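Local coordinates for Lin1909 protein (Listeria innocua, PDB 3FIJ), which binds manganese and belongs to the peptidase C26 family, whose members are generally assigned gamma-glutamyl-gamma-aminobutyrate hydrolase activity, though its own function is unproven, at residues P110-C115 and Q231-L236; I156-T161 and H168-L173. One frame throughout, in Å; residues are numbered along the deposited sequence.

Contact 1 of 2, residues P110-C115 and Q231-L236; sequences PIFAIC and QLFQAL
The ring of Phe-112 carries this contact. Its CE2 lies over one face of Phe-233, 3.7 Å from Phe-233 CE2. The two rings form a T-shaped pair with planes at 77°, Phe-112 giving the edge and Phe-233 the face. Next to CE2, Phe-112 CZ meets Leu-232 CB at 3.7 Å. At the root of the same side chain, Phe-112 CB packs against Leu-236 CD2 at 3.6 Å. The other methyl of that leucine, CD1, meets Pro-110 CB at 4.0 Å, the two side chains crossing at about a right angle. Ile-114 CD1 touches Phe-233 CE2 at 3.8 Å, and Ile-114 CG1 lies over a face of the Phe-112 ring. No hydrogen bond joins the segments; all the touching residues are buried. This is helix-on-sheet packing in the alpha/beta core of a class I glutamine amidotransferase-like fold: helix 227-241 covers strand 111-114, and its segment 231-236 runs roughly antiparallel to the strand. Phe-112 CG is anti to its backbone N (chi1 -178°), which sets the ring edge against Phe-233. Backbone hydrogen bonds with Leu-65 and Leu-67 hold Phe-112 in the sheet. Helix 31-40 adds Ala-36 against Phe-233 and Tyr-33 against Ile-114.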
loop_
_atom_site.group_PDB
_atom_site.type_symbol
_atom_site.label_atom_id
_atom_site.label_comp_id
_atom_site.label_asym_id
_atom_site.label_seq_id
_atom_site.Cartn_x
_atom_site.Cartn_y
_atom_site.Cartn_z
ATOM N N PRO A 110 -11.148 42.415 10.562
ATOM C CA PRO A 110 -11.468 41.233 11.370
ATOM C C PRO A 110 -10.613 40.000 11.064
ATOM O O PRO A 110 -10.247 39.751 9.916
ATOM C CB PRO A 110 -12.942 41.016 11.075
ATOM C CG PRO A 110 -13.043 41.432 9.633
ATOM C CD PRO A 110 -12.241 42.716 9.619
ATOM N N ILE A 111 -10.315 39.238 12.110
ATOM C CA ILE A 111 -9.488 38.036 12.026
ATOM C C ILE A 111 -10.190 36.854 12.693
ATOM O O ILE A 111 -10.629 36.959 13.834
ATOM C CB ILE A 111 -8.150 38.243 12.779
ATOM C CG1 ILE A 111 -7.404 39.437 12.190
ATOM C CG2 ILE A 111 -7.313 36.944 12.764
ATOM C CD1 ILE A 111 -6.182 39.862 13.007
ATOM N N PHE A 112 -10.293 35.740 11.973
ATOM C CA PHE A 112 -10.892 34.513 12.494
ATOM C C PHE A 112 -9.805 33.438 12.347
ATOM O O PHE A 112 -9.326 33.159 11.242
ATOM C CB PHE A 112 -12.171 34.152 11.700
ATOM C CG PHE A 112 -12.901 32.915 12.211
ATOM C CD1 PHE A 112 -12.868 32.562 13.562
ATOM C CD2 PHE A 112 -13.625 32.110 11.334
ATOM C CE1 PHE A 112 -13.548 31.417 14.035
ATOM C CE2 PHE A 112 -14.307 30.969 11.799
ATOM C CZ PHE A 112 -14.263 30.625 13.154
ATOM N N ALA A 113 -9.402 32.854 13.468
ATOM C CA ALA A 113 -8.363 31.833 13.459
ATOM C C ALA A 113 -8.896 30.472 13.900
ATOM O O ALA A 113 -9.653 30.367 14.866
ATOM C CB ALA A 113 -7.220 32.260 14.362
ATOM N N ILE A 114 -8.477 29.428 13.190
ATOM C CA ILE A 114 -8.907 28.072 13.483
ATOM C C ILE A 114 -7.741 27.114 13.775
ATOM O O ILE A 114 -6.740 27.095 13.048
ATOM C CB ILE A 114 -9.763 27.524 12.301
ATOM C CG1 ILE A 114 -11.134 28.222 12.292
ATOM C CG2 ILE A 114 -9.909 26.012 12.406
ATOM C CD1 ILE A 114 -12.007 27.900 11.077
ATOM N N CYS A 115 -7.891 26.317 14.835
ATOM C CA CYS A 115 -6.891 25.330 15.252
ATOM C C CYS A 115 -5.514 25.983 15.330
ATOM O O CYS A 115 -5.286 26.863 16.149
ATOM C CB CYS A 115 -6.866 24.153 14.262
ATOM S SG CYS A 115 -6.077 22.659 14.908
ATOM N N GLN A 231 -22.472 29.998 11.763
ATOM C CA GLN A 231 -22.562 31.355 12.296
ATOM C C GLN A 231 -21.181 31.965 12.538
ATOM O O GLN A 231 -20.987 33.178 12.390
ATOM C CB GLN A 231 -23.338 31.362 13.609
ATOM C CG GLN A 231 -24.829 31.164 13.474
ATOM C CD GLN A 231 -25.526 31.334 14.810
ATOM O OE1 GLN A 231 -25.389 32.375 15.473
ATOM N NE2 GLN A 231 -26.271 30.312 15.222
ATOM N N LEU A 232 -20.223 31.129 12.920
ATOM C CA LEU A 232 -18.876 31.624 13.165
ATOM C C LEU A 232 -18.328 32.274 11.908
ATOM O O LEU A 232 -17.830 33.398 11.944
ATOM C CB LEU A 232 -17.966 30.481 13.625
ATOM C CG LEU A 232 -17.978 30.204 15.135
ATOM C CD1 LEU A 232 -19.418 30.156 15.645
ATOM C CD2 LEU A 232 -17.244 28.911 15.433
ATOM N N PHE A 233 -18.427 31.577 10.784
ATOM C CA PHE A 233 -17.922 32.145 9.543
ATOM C C PHE A 233 -18.778 33.336 9.111
ATOM O O PHE A 233 -18.274 34.286 8.498
ATOM C CB PHE A 233 -17.892 31.095 8.437
ATOM C CG PHE A 233 -17.014 29.917 8.739
ATOM C CD1 PHE A 233 -17.541 28.769 9.322
ATOM C CD2 PHE A 233 -15.648 29.961 8.455
ATOM C CE1 PHE A 233 -16.727 27.687 9.619
ATOM C CE2 PHE A 233 -14.825 28.881 8.750
ATOM C CZ PHE A 233 -15.368 27.740 9.333
ATOM N N GLN A 234 -20.070 33.285 9.436
ATOM C CA GLN A 234 -20.991 34.365 9.084
ATOM C C GLN A 234 -20.544 35.634 9.791
ATOM O O GLN A 234 -20.490 36.711 9.186
ATOM C CB GLN A 234 -22.421 34.017 9.507
ATOM C CG GLN A 234 -23.462 35.042 9.062
ATOM C CD GLN A 234 -23.507 35.209 7.550
ATOM O OE1 GLN A 234 -23.845 34.275 6.817
ATOM N NE2 GLN A 234 -23.163 36.400 7.077
ATOM N N ALA A 235 -20.212 35.499 11.073
ATOM C CA ALA A 235 -19.756 36.632 11.875
ATOM C C ALA A 235 -18.508 37.266 11.250
ATOM O O ALA A 235 -18.417 38.485 11.129
ATOM C CB ALA A 235 -19.464 36.177 13.297
ATOM N N LEU A 236 -17.547 36.443 10.849
ATOM C CA LEU A 236 -16.333 36.967 10.226
ATOM C C LEU A 236 -16.681 37.797 8.992
ATOM O O LEU A 236 -16.160 38.891 8.805
ATOM C CB LEU A 236 -15.398 35.830 9.808
ATOM C CG LEU A 236 -14.236 36.310 8.932
ATOM C CD1 LEU A 236 -13.332 37.258 9.733
ATOM C CD2 LEU A 236 -13.446 35.110 8.424
#

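Contact 2 of 2, residues I156-T161 and H168-L173; sequences IDIEPT and HPNKKL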
loop_
_atom_site.group_PDB
_atom_site.type_symbol
_atom_site.label_atom_id
_atom_site.label_comp_id
_atom_site.label_asym_id
_atom_site.label_seq_id
_atom_site.Cartn_x
_atom_site.Cartn_y
_atom_site.Cartn_z
ATOM N N ILE A 156 -17.308 21.954 25.766
ATOM C CA ILE A 156 -16.647 23.165 26.229
ATOM C C ILE A 156 -17.543 24.107 27.014
ATOM O O ILE A 156 -18.712 24.294 26.682
ATOM C CB ILE A 156 -16.081 23.956 25.042
ATOM C CG1 ILE A 156 -17.208 24.264 24.045
ATOM C CG2 ILE A 156 -14.961 23.163 24.396
ATOM C CD1 ILE A 156 -16.794 25.097 22.840
ATOM N N ASP A 157 -16.971 24.701 28.058
ATOM C CA ASP A 157 -17.674 25.663 28.898
ATOM C C ASP A 157 -17.431 27.004 28.219
ATOM O O ASP A 157 -16.287 27.358 27.915
ATOM C CB ASP A 157 -17.078 25.670 30.303
ATOM C CG ASP A 157 -17.128 24.312 30.961
ATOM O OD1 ASP A 157 -18.235 23.848 31.298
ATOM O OD2 ASP A 157 -16.058 23.698 31.140
ATOM N N ILE A 158 -18.502 27.745 27.979
ATOM C CA ILE A 158 -18.401 29.021 27.294
ATOM C C ILE A 158 -18.620 30.210 28.210
ATOM O O ILE A 158 -19.500 30.192 29.062
ATOM C CB ILE A 158 -19.420 29.083 26.142
ATOM C CG1 ILE A 158 -19.164 27.917 25.178
ATOM C CG2 ILE A 158 -19.319 30.410 25.413
ATOM C CD1 ILE A 158 -20.125 27.841 24.008
ATOM N N GLU A 159 -17.802 31.240 28.033
ATOM C CA GLU A 159 -17.916 32.466 28.814
ATOM C C GLU A 159 -19.193 33.159 28.329
ATOM O O GLU A 159 -19.229 33.660 27.215
ATOM C CB GLU A 159 -16.687 33.344 28.554
ATOM C CG GLU A 159 -16.709 34.680 29.252
ATOM C CD GLU A 159 -16.980 34.536 30.730
ATOM O OE1 GLU A 159 -16.271 33.729 31.377
ATOM O OE2 GLU A 159 -17.896 35.224 31.237
ATOM N N PRO A 160 -20.254 33.192 29.161
ATOM C CA PRO A 160 -21.541 33.814 28.811
ATOM C C PRO A 160 -21.482 35.235 28.265
ATOM O O PRO A 160 -22.343 35.643 27.482
ATOM C CB PRO A 160 -22.333 33.723 30.113
ATOM C CG PRO A 160 -21.276 33.780 31.157
ATOM C CD PRO A 160 -20.232 32.850 30.594
ATOM N N THR A 161 -20.464 35.981 28.671
ATOM C CA THR A 161 -20.290 37.361 28.227
ATOM C C THR A 161 -19.457 37.458 26.955
ATOM O O THR A 161 -19.245 38.552 26.437
ATOM C CB THR A 161 -19.546 38.190 29.289
ATOM O OG1 THR A 161 -18.368 37.475 29.691
ATOM C CG2 THR A 161 -20.430 38.450 30.502
ATOM N N HIS A 168 -22.610 30.182 20.316
ATOM C CA HIS A 168 -22.613 28.843 20.893
ATOM C C HIS A 168 -23.152 28.809 22.328
ATOM O O HIS A 168 -22.837 29.676 23.143
ATOM C CB HIS A 168 -21.195 28.240 20.891
ATOM C CG HIS A 168 -20.671 27.877 19.533
ATOM N ND1 HIS A 168 -21.491 27.638 18.452
ATOM C CD2 HIS A 168 -19.407 27.660 19.098
ATOM C CE1 HIS A 168 -20.754 27.292 17.410
ATOM N NE2 HIS A 168 -19.485 27.297 17.775
ATOM N N PRO A 169 -23.983 27.805 22.648
ATOM C CA PRO A 169 -24.532 27.686 23.998
ATOM C C PRO A 169 -23.488 27.006 24.868
ATOM O O PRO A 169 -22.583 26.354 24.352
ATOM C CB PRO A 169 -25.759 26.809 23.793
ATOM C CG PRO A 169 -25.325 25.904 22.699
ATOM C CD PRO A 169 -24.642 26.854 21.734
ATOM N N ASN A 170 -23.606 27.157 26.182
ATOM C CA ASN A 170 -22.651 26.538 27.082
ATOM C C ASN A 170 -22.781 25.016 26.977
ATOM O O ASN A 170 -23.854 24.502 26.679
ATOM C CB ASN A 170 -22.917 26.999 28.513
ATOM C CG ASN A 170 -21.821 26.580 29.470
ATOM O OD1 ASN A 170 -20.631 26.716 29.165
ATOM N ND2 ASN A 170 -22.212 26.082 30.642
ATOM N N LYS A 171 -21.676 24.305 27.197
ATOM C CA LYS A 171 -21.660 22.846 27.135
ATOM C C LYS A 171 -21.791 22.261 25.722
ATOM O O LYS A 171 -22.040 21.070 25.558
ATOM C CB LYS A 171 -22.757 22.283 28.040
ATOM C CG LYS A 171 -22.579 22.631 29.512
ATOM C CD LYS A 171 -21.396 21.889 30.111
ATOM C CE LYS A 171 -21.158 22.286 31.561
ATOM N NZ LYS A 171 -19.917 21.640 32.088
ATOM N N LYS A 172 -21.626 23.103 24.710
ATOM C CA LYS A 172 -21.693 22.674 23.309
ATOM C C LYS A 172 -20.555 21.695 22.992
ATOM O O LYS A 172 -19.421 21.899 23.437
ATOM C CB LYS A 172 -21.563 23.902 22.403
ATOM C CG LYS A 172 -21.192 23.618 20.956
ATOM C CD LYS A 172 -22.391 23.215 20.137
ATOM C CE LYS A 172 -22.054 23.257 18.656
ATOM N NZ LYS A 172 -21.344 24.525 18.339
ATOM N N LEU A 173 -20.843 20.637 22.239
ATOM C CA LEU A 173 -19.788 19.693 21.881
ATOM C C LEU A 173 -19.113 20.149 20.599
ATOM O O LEU A 173 -19.765 20.443 19.605
ATOM C CB LEU A 173 -20.324 18.270 21.733
ATOM C CG LEU A 173 -20.140 17.392 22.986
ATOM C CD1 LEU A 173 -20.871 18.017 24.172
ATOM C CD2 LEU A 173 -20.669 15.993 22.726
HETATM O O HOH W 1 -16.944 21.783 33.442
HETATM O O HOH W 2 -19.276 26.215 32.471
HETATM O O HOH W 3 -19.861 28.722 31.345
#
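Asn-170 has CG anti to its backbone N (chi1 -170°), and this carries its amide to the backbone of strand 154-158. Lys-171 bends at chi2 (-70°) and is extended beyond, so its amine comes alongside Asp-157. Asn-170 OD1 accepts the N-H of Ile-158 at 2.6 Å. The bond is nearly straight, and the donor lies in the plane of the amide carbonyl. The asparagine side chain thus takes a backbone N-H of the strand. Ile-156 N gives a straight bond to Lys-172 O at 3.1 Å, with the donor above the carbonyl plane. The return bond, Lys-171 N to Ile-156 O, is weak and bent. A type II turn from Pro-169 to Lys-172 leads into strand 172-174, one of the two outermost strands of the mixed sheet within this chain. Lys-171 has positive phi (71°), as the third residue of such a turn does. Among the solvent-facing groups, Lys-171 NZ forms a salt bridge of 2.9 Å with Asp-157 OD1, which uses its syn lone pair. Water 2 donates to the same oxygen at 2.8 Å. Water 3 donates to Ile-158 O at 2.7 Å and weakly to Asn-170 OD1. Below the turn, Ile-158 CD1 packs on His-168 CB. Ile-156 lies beside Glu-201 and His-154, two manganese ligands. The lysine probably offsets the aspartate charge and helps keep it ionised, while the waters on this pair and on Asn-170 make their side of the contact a hydrated, polar one.

How the contacts relate
The two contacts lie on the same mixed sheet, with centres 16 Å apart. Strand 111-114 of contact 1 is in its parallel part, contact 2 at its antiparallel edge. They touch where Leu-232 CD1 of contact 1 packs on His-168 NE2 of contact 2, 3.6 Å away. Helix 227-241 therefore reaches from the buried core to the residue just before the turn at the sheet edge. The manganese ion lies about 7 Å from the side chain of Ile-156 and about 11 Å from that of Ile-114. Segment 110-115 ends at Cys-115, which takes no part in contact 1; its side chain touches His-218. With Glu-220, this arrangement is consistent with the Cys-His-Glu triad of class I glutamine amidotransferases.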